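Thiol:disulfide interchange protein DsbA (Pseudomonas aeruginosa, PDB 4ZL8) probably introduces disulfide bonds into other proteins of the periplasm by passing on the redox-active disulfide of its thioredoxin fold. Local coordinates at residues F95-I98 with H99-K103; A112-L115 with A116-V120. The protein carries 1 engineered substitution. All coordinates share one frame; numbering follows the deposited sequence.

Contact 1. Residues F95-I98 with H99-K103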
ATOM      1  N   PHE A  95      -7.453  -3.422  -9.801  1.00 12.14           N
ATOM      2  CA  PHE A  95      -6.970  -2.255 -10.524  1.00 13.19           C
ATOM      3  C   PHE A  95      -7.560  -2.200 -11.934  1.00 12.70           C
ATOM      4  O   PHE A  95      -7.951  -1.115 -12.407  1.00 13.82           O
ATOM      5  CB  PHE A  95      -5.439  -2.244 -10.599  1.00 13.23           C
ATOM      6  CG  PHE A  95      -4.768  -1.420  -9.526  1.00 12.10           C
ATOM      7  CD1 PHE A  95      -4.927  -0.044  -9.489  1.00 14.61           C
ATOM      8  CD2 PHE A  95      -3.948  -2.013  -8.575  1.00 12.54           C
ATOM      9  CE1 PHE A  95      -4.309   0.724  -8.534  1.00 12.27           C
ATOM     10  CE2 PHE A  95      -3.328  -1.238  -7.614  1.00 13.40           C
ATOM     11  CZ  PHE A  95      -3.496   0.118  -7.597  1.00 12.67           C
ATOM     12  N   GLU A  96      -7.600  -3.328 -12.638  1.00 13.40           N
ATOM     13  CA  GLU A  96      -8.074  -3.323 -14.011  1.00 14.62           C
ATOM     14  C   GLU A  96      -9.585  -3.030 -14.053  1.00 14.08           C
ATOM     15  O   GLU A  96     -10.060  -2.309 -14.944  1.00 15.88           O
ATOM     16  CB  GLU A  96      -7.737  -4.647 -14.715  1.00 21.18           C
ATOM     17  CG  GLU A  96      -7.651  -4.537 -16.230  1.00 29.51           C
ATOM     18  CD  GLU A  96      -6.375  -3.838 -16.746  1.00 38.28           C
ATOM     19  OE1 GLU A  96      -5.550  -3.308 -15.949  1.00 28.12           O
ATOM     20  OE2 GLU A  96      -6.198  -3.816 -17.981  1.00 48.62           O
ATOM     21  N   ALA A  97     -10.328  -3.569 -13.094  1.00 14.04           N
ATOM     22  CA  ALA A  97     -11.781  -3.331 -13.054  1.00 15.66           C
ATOM     23  C   ALA A  97     -12.081  -1.830 -12.934  1.00 14.30           C
ATOM     24  O   ALA A  97     -12.938  -1.290 -13.621  1.00 15.30           O
ATOM     25  CB  ALA A  97     -12.403  -4.074 -11.898  1.00 15.59           C
ATOM     26  N   ILE A  98     -11.348  -1.178 -12.052  1.00 12.68           N
ATOM     27  CA  ILE A  98     -11.593   0.229 -11.756  1.00 13.04           C
ATOM     28  C   ILE A  98     -11.120   1.130 -12.881  1.00 13.12           C
ATOM     29  O   ILE A  98     -11.820   2.049 -13.264  1.00 14.58           O
ATOM     30  CB  ILE A  98     -10.936   0.599 -10.434  1.00 10.50           C
ATOM     31  CG1 ILE A  98     -11.702  -0.057  -9.286  1.00 11.92           C
ATOM     32  CG2 ILE A  98     -10.878   2.119 -10.237  1.00 12.95           C
ATOM     33  CD1 ILE A  98     -10.999  -0.029  -7.929  1.00 12.09           C
ATOM     34  N   HIS A  99      -9.966   0.840 -13.468  1.00 12.11           N
ATOM     35  CA  HIS A  99      -9.362   1.755 -14.425  1.00 13.05           C
ATOM     36  C   HIS A  99      -9.611   1.416 -15.875  1.00 14.98           C
ATOM     37  O   HIS A  99      -9.549   2.278 -16.711  1.00 18.23           O
ATOM     38  CB  HIS A  99      -7.856   1.888 -14.181  1.00 12.94           C
ATOM     39  CG  HIS A  99      -7.546   2.516 -12.871  1.00 12.67           C
ATOM     40  ND1 HIS A  99      -7.452   3.885 -12.708  1.00 12.94           N
ATOM     41  CD2 HIS A  99      -7.375   1.976 -11.648  1.00 10.51           C
ATOM     42  CE1 HIS A  99      -7.215   4.152 -11.438  1.00 11.53           C
ATOM     43  NE2 HIS A  99      -7.166   3.016 -10.770  1.00 11.47           N
ATOM     44  N   LYS A 100      -9.878   0.160 -16.183  1.00 16.32           N
ATOM     45  CA  LYS A 100     -10.141  -0.202 -17.569  1.00 17.07           C
ATOM     46  C   LYS A 100     -11.605  -0.568 -17.796  1.00 19.41           C
ATOM     47  O   LYS A 100     -12.157  -0.248 -18.855  1.00 24.53           O
ATOM     48  CB  LYS A 100      -9.227  -1.355 -17.998  1.00 21.93           C
ATOM     49  CG  LYS A 100      -7.757  -0.963 -18.103  1.00 29.09           C
ATOM     50  CD  LYS A 100      -7.545   0.297 -18.935  0.46 30.14           C
ATOM     51  CE  LYS A 100      -6.063   0.626 -19.088  0.83 34.86           C
ATOM     52  NZ  LYS A 100      -5.800   2.089 -19.035  0.24 34.87           N
ATOM     53  N   GLU A 101     -12.232  -1.227 -16.827  1.00 18.37           N
ATOM     54  CA  GLU A 101     -13.588  -1.744 -17.025  1.00 22.86           C
ATOM     55  C   GLU A 101     -14.678  -0.812 -16.486  1.00 28.47           C
ATOM     56  O   GLU A 101     -15.854  -1.149 -16.526  1.00 31.67           O
ATOM     57  CB  GLU A 101     -13.735  -3.117 -16.384  1.00 26.34           C
ATOM     58  CG  GLU A 101     -12.717  -4.159 -16.844  1.00 25.98           C
ATOM     59  CD  GLU A 101     -12.733  -5.398 -15.947  1.00 35.05           C
ATOM     60  OE1 GLU A 101     -13.766  -5.649 -15.291  1.00 39.06           O
ATOM     61  OE2 GLU A 101     -11.712  -6.109 -15.884  1.00 38.60           O
ATOM     62  N   HIS A 102     -14.278   0.340 -15.961  1.00 25.58           N
ATOM     63  CA  HIS A 102     -15.229   1.347 -15.498  1.00 27.16           C
ATOM     64  C   HIS A 102     -16.082   0.901 -14.306  1.00 28.91           C
ATOM     65  O   HIS A 102     -17.145   1.475 -14.052  1.00 30.17           O
ATOM     66  CB  HIS A 102     -16.139   1.782 -16.658  1.00 40.32           C
ATOM     67  CG  HIS A 102     -15.397   2.342 -17.835  1.00 43.52           C
ATOM     68  ND1 HIS A 102     -14.445   3.333 -17.709  1.00 47.07           N
ATOM     69  CD2 HIS A 102     -15.467   2.053 -19.156  1.00 48.89           C
ATOM     70  CE1 HIS A 102     -13.960   3.628 -18.902  1.00 52.16           C
ATOM     71  NE2 HIS A 102     -14.565   2.867 -19.798  1.00 52.17           N
ATOM     72  N   LYS A 103     -15.620  -0.100 -13.560  1.00 18.93           N
ATOM     73  CA  LYS A 103     -16.368  -0.558 -12.403  1.00 20.03           C
ATOM     74  C   LYS A 103     -16.051   0.340 -11.213  1.00 17.93           C
ATOM     75  O   LYS A 103     -14.889   0.662 -10.958  1.00 18.12           O
ATOM     76  CB  LYS A 103     -16.047  -2.022 -12.093  1.00 17.13           C
ATOM     77  CG  LYS A 103     -16.491  -2.947 -13.219  1.00 25.49           C
ATOM     78  CD  LYS A 103     -16.182  -4.395 -12.944  1.00 29.97           C
ATOM     79  CE  LYS A 103     -16.647  -5.286 -14.091  1.00 38.80           C
ATOM     80  NZ  LYS A 103     -18.121  -5.390 -14.159  1.00 40.37           N
TER
HETATM   81  O   HOH W   1     -13.961   2.995 -11.947  1.00 18.69           O
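The imidazole of His99 has Ile98 CG2 over one face, 3.7 Å above its plane and displaced toward the rim. At its edge, near the ring plane, CD2 lies 3.2 Å from Phe95 O. The same carbon meets the phenyl ring, with Phe95 CD1 to His99 CD2 at 3.8 Å; the rings meet rim to rim, neither over the face of the other, with planes at 29°. A chi1 of -65° sets His99 CG beside the backbone N, which brings CD2 to Phe95 O. Its NE2 is hydrogen-bonded to Tyr35 O and its ring stacks with Tyr41, which ties the helix end to the neighbourhood of helix 38-52.

This is the C-terminal end of helix 87-99, and the backbone bonds lengthen in sequence span as it unwinds. His99 N still bonds Phe95 O, i to i+4. Glu96 O then accepts from both Lys100 N and Glu101 N, the latter at 3.1 Å in the carbonyl plane. Ala97 O reaches as far as Lys103 N (2.9 Å), bypassing His102, whose phi is positive. A water donates to Ile98 O and Lys103 O, bridging the two carbonyls.

Among the charged side chains, Glu96 bends at chi2 (74°), laying its carboxylate against the aliphatic part of Lys100: OE2 to CG is 3.3 Å. The charges themselves do not pair, since Glu96 OE2 and Lys100 NZ stay 6.0 Å apart, and Glu96 OE1 bonds Tyr41 OH. Ala97 CB touches CD in the straight middle part of the Lys103 chain, at 3.9 Å.

Contact 2. Residues A112-L115 with A116-V120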
ATOM      1  N   ALA A 112     -18.506  -7.554  -3.764  1.00 13.85           N
ATOM      2  CA  ALA A 112     -18.634  -8.995  -3.615  1.00 14.28           C
ATOM      3  C   ALA A 112     -19.022  -9.631  -4.940  1.00 14.45           C
ATOM      4  O   ALA A 112     -18.551 -10.704  -5.289  1.00 16.31           O
ATOM      5  CB  ALA A 112     -19.661  -9.323  -2.551  1.00 16.04           C
ATOM      6  N   ASP A 113     -19.919  -8.986  -5.677  1.00 15.26           N
ATOM      7  CA  ASP A 113     -20.376  -9.521  -6.948  1.00 16.11           C
ATOM      8  C   ASP A 113     -19.218  -9.586  -7.949  1.00 18.40           C
ATOM      9  O   ASP A 113     -19.037 -10.583  -8.645  1.00 18.19           O
ATOM     10  CB  ASP A 113     -21.529  -8.680  -7.488  1.00 18.93           C
ATOM     11  CG  ASP A 113     -22.818  -8.917  -6.736  1.00 25.87           C
ATOM     12  OD1 ASP A 113     -22.880  -9.897  -5.962  1.00 26.39           O
ATOM     13  OD2 ASP A 113     -23.771  -8.127  -6.919  1.00 28.02           O
ATOM     14  N   PHE A 114     -18.428  -8.527  -8.010  1.00 14.93           N
ATOM     15  CA  PHE A 114     -17.257  -8.530  -8.872  1.00 14.43           C
ATOM     16  C   PHE A 114     -16.260  -9.597  -8.429  1.00 13.97           C
ATOM     17  O   PHE A 114     -15.749 -10.367  -9.255  1.00 15.01           O
ATOM     18  CB  PHE A 114     -16.563  -7.165  -8.861  1.00 14.44           C
ATOM     19  CG  PHE A 114     -15.188  -7.199  -9.468  1.00 14.73           C
ATOM     20  CD1 PHE A 114     -15.030  -7.343 -10.823  1.00 16.10           C
ATOM     21  CD2 PHE A 114     -14.060  -7.146  -8.677  1.00 15.30           C
ATOM     22  CE1 PHE A 114     -13.766  -7.420 -11.375  1.00 16.69           C
ATOM     23  CE2 PHE A 114     -12.797  -7.220  -9.240  1.00 16.14           C
ATOM     24  CZ  PHE A 114     -12.658  -7.354 -10.570  1.00 16.26           C
ATOM     25  N   LEU A 115     -15.957  -9.617  -7.144  1.00 12.57           N
ATOM     26  CA  LEU A 115     -14.919 -10.490  -6.615  1.00 12.21           C
ATOM     27  C   LEU A 115     -15.315 -11.959  -6.723  1.00 14.35           C
ATOM     28  O   LEU A 115     -14.452 -12.817  -6.883  1.00 14.58           O
ATOM     29  CB  LEU A 115     -14.585 -10.096  -5.185  1.00 11.49           C
ATOM     30  CG  LEU A 115     -13.891  -8.739  -5.041  1.00 12.98           C
ATOM     31  CD1 LEU A 115     -13.956  -8.309  -3.587  1.00 11.95           C
ATOM     32  CD2 LEU A 115     -12.444  -8.803  -5.568  1.00 14.14           C
ATOM     33  N   ALA A 116     -16.613 -12.262  -6.684  1.00 14.18           N
ATOM     34  CA  ALA A 116     -17.085 -13.623  -6.894  1.00 14.00           C
ATOM     35  C   ALA A 116     -16.623 -14.141  -8.251  1.00 14.26           C
ATOM     36  O   ALA A 116     -16.286 -15.323  -8.414  1.00 15.03           O
ATOM     37  CB  ALA A 116     -18.621 -13.692  -6.784  1.00 18.07           C
ATOM     38  N   GLY A 117     -16.634 -13.271  -9.252  1.00 14.20           N
ATOM     39  CA  GLY A 117     -16.168 -13.621 -10.575  1.00 15.36           C
ATOM     40  C   GLY A 117     -14.696 -13.990 -10.614  1.00 15.00           C
ATOM     41  O   GLY A 117     -14.240 -14.640 -11.562  1.00 16.29           O
ATOM     42  N   LYS A 118     -13.975 -13.556  -9.586  1.00 14.00           N
ATOM     43  CA  LYS A 118     -12.547 -13.829  -9.463  0.54 15.73           C
ATOM     44  C   LYS A 118     -12.273 -14.924  -8.427  1.00 17.32           C
ATOM     45  O   LYS A 118     -11.121 -15.140  -8.041  1.00 17.89           O
ATOM     46  CB  LYS A 118     -11.800 -12.541  -9.105  0.54 16.16           C
ATOM     47  CG  LYS A 118     -12.038 -11.399 -10.091  0.54 16.69           C
ATOM     48  CD  LYS A 118     -11.627 -11.756 -11.501  0.54 21.39           C
ATOM     49  CE  LYS A 118     -11.923 -10.625 -12.492  0.54 18.16           C
ATOM     50  NZ  LYS A 118     -11.388 -10.923 -13.846  0.54 28.60           N
ATOM     51  N   GLY A 119     -13.325 -15.618  -7.995  1.00 13.85           N
ATOM     52  CA  GLY A 119     -13.189 -16.772  -7.103  1.00 14.72           C
ATOM     53  C   GLY A 119     -13.393 -16.487  -5.622  1.00 13.46           C
ATOM     54  O   GLY A 119     -13.391 -17.426  -4.820  1.00 14.80           O
ATOM     55  N   VAL A 120     -13.603 -15.238  -5.245  1.00 12.73           N
ATOM     56  CA  VAL A 120     -13.727 -14.877  -3.842  1.00 12.82           C
ATOM     57  C   VAL A 120     -15.118 -15.202  -3.297  1.00 14.48           C
ATOM     58  O   VAL A 120     -16.127 -14.768  -3.853  1.00 16.37           O
ATOM     59  CB  VAL A 120     -13.424 -13.388  -3.646  1.00 12.25           C
ATOM     60  CG1 VAL A 120     -13.525 -12.960  -2.176  1.00 15.61           C
ATOM     61  CG2 VAL A 120     -12.047 -13.079  -4.190  1.00 12.30           C
TER
HETATM   62  O   HOH W   2     -16.957 -11.910  -3.260  1.00 18.88           O
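Leu115 and Val120 meet through both backbone and side chain where helix 108-116 ends in a Schellman motif. Its two backbone bonds are Val120 N to Leu115 O at 3.0 Å and, nested inside it, Gly119 N to Ala116 O at 3.0 Å. Gly119 is the C-prime residue, with phi at 97°; a side chain at these backbone angles would collide with the carbonyl oxygen of Lys118. Lys118 N also donates to Leu115 O (2.8 Å). The two donors arrive from opposite faces of the carbonyl, 39° out of plane for Val120 N and 65° for Lys118 N. One turn earlier, Ala116 N closes an ordinary helical bond to Ala112 O.

A water supplies the next link, donating to Ala112 O (2.8 Å) and to Val120 O (3.0 Å).

Apolar contact accompanies the motif. Leu115 CB and Val120 CB stand 3.8 Å apart, and Val120, with CG2 turned beside its own N, brings that methyl near Leu115 O as well. Lys118 approaches the ring of Phe114 obliquely, its CE 3.9 Å from Phe114 CE1 in one of two deposited conformers. Leu115 also packs on Phe125 of helix 122-129.

Leu115 O, past the reach of regular i to i+4 bonding, is thus gripped by Lys118 N and Val120 N, while the water adds a second donor to Ala112 O and ties it to Val120 O.

Contacts 1 and 2 are the C-terminal ends of successive helices, 87-99 and 108-116, in the helical part of the DsbA fold, with centres about 14 Å apart. They touch through Phe114: its CZ lies 3.5 Å from Ala97 CB, and its CD1 lies 3.8 Å from Lys103 CD. The ring thus packs on both the helix and the departing loop of contact 1. Contact 2 returns to helix 87-99 farther back, where Lys118 and Val120 touch Val90. Contact 1 is the one tied to the redox site, since the Phe95 side chain touches the CxxC region of Cys37 and Cys40, the predicted redox-active disulfide; contact 2 joins it indirectly, by packing.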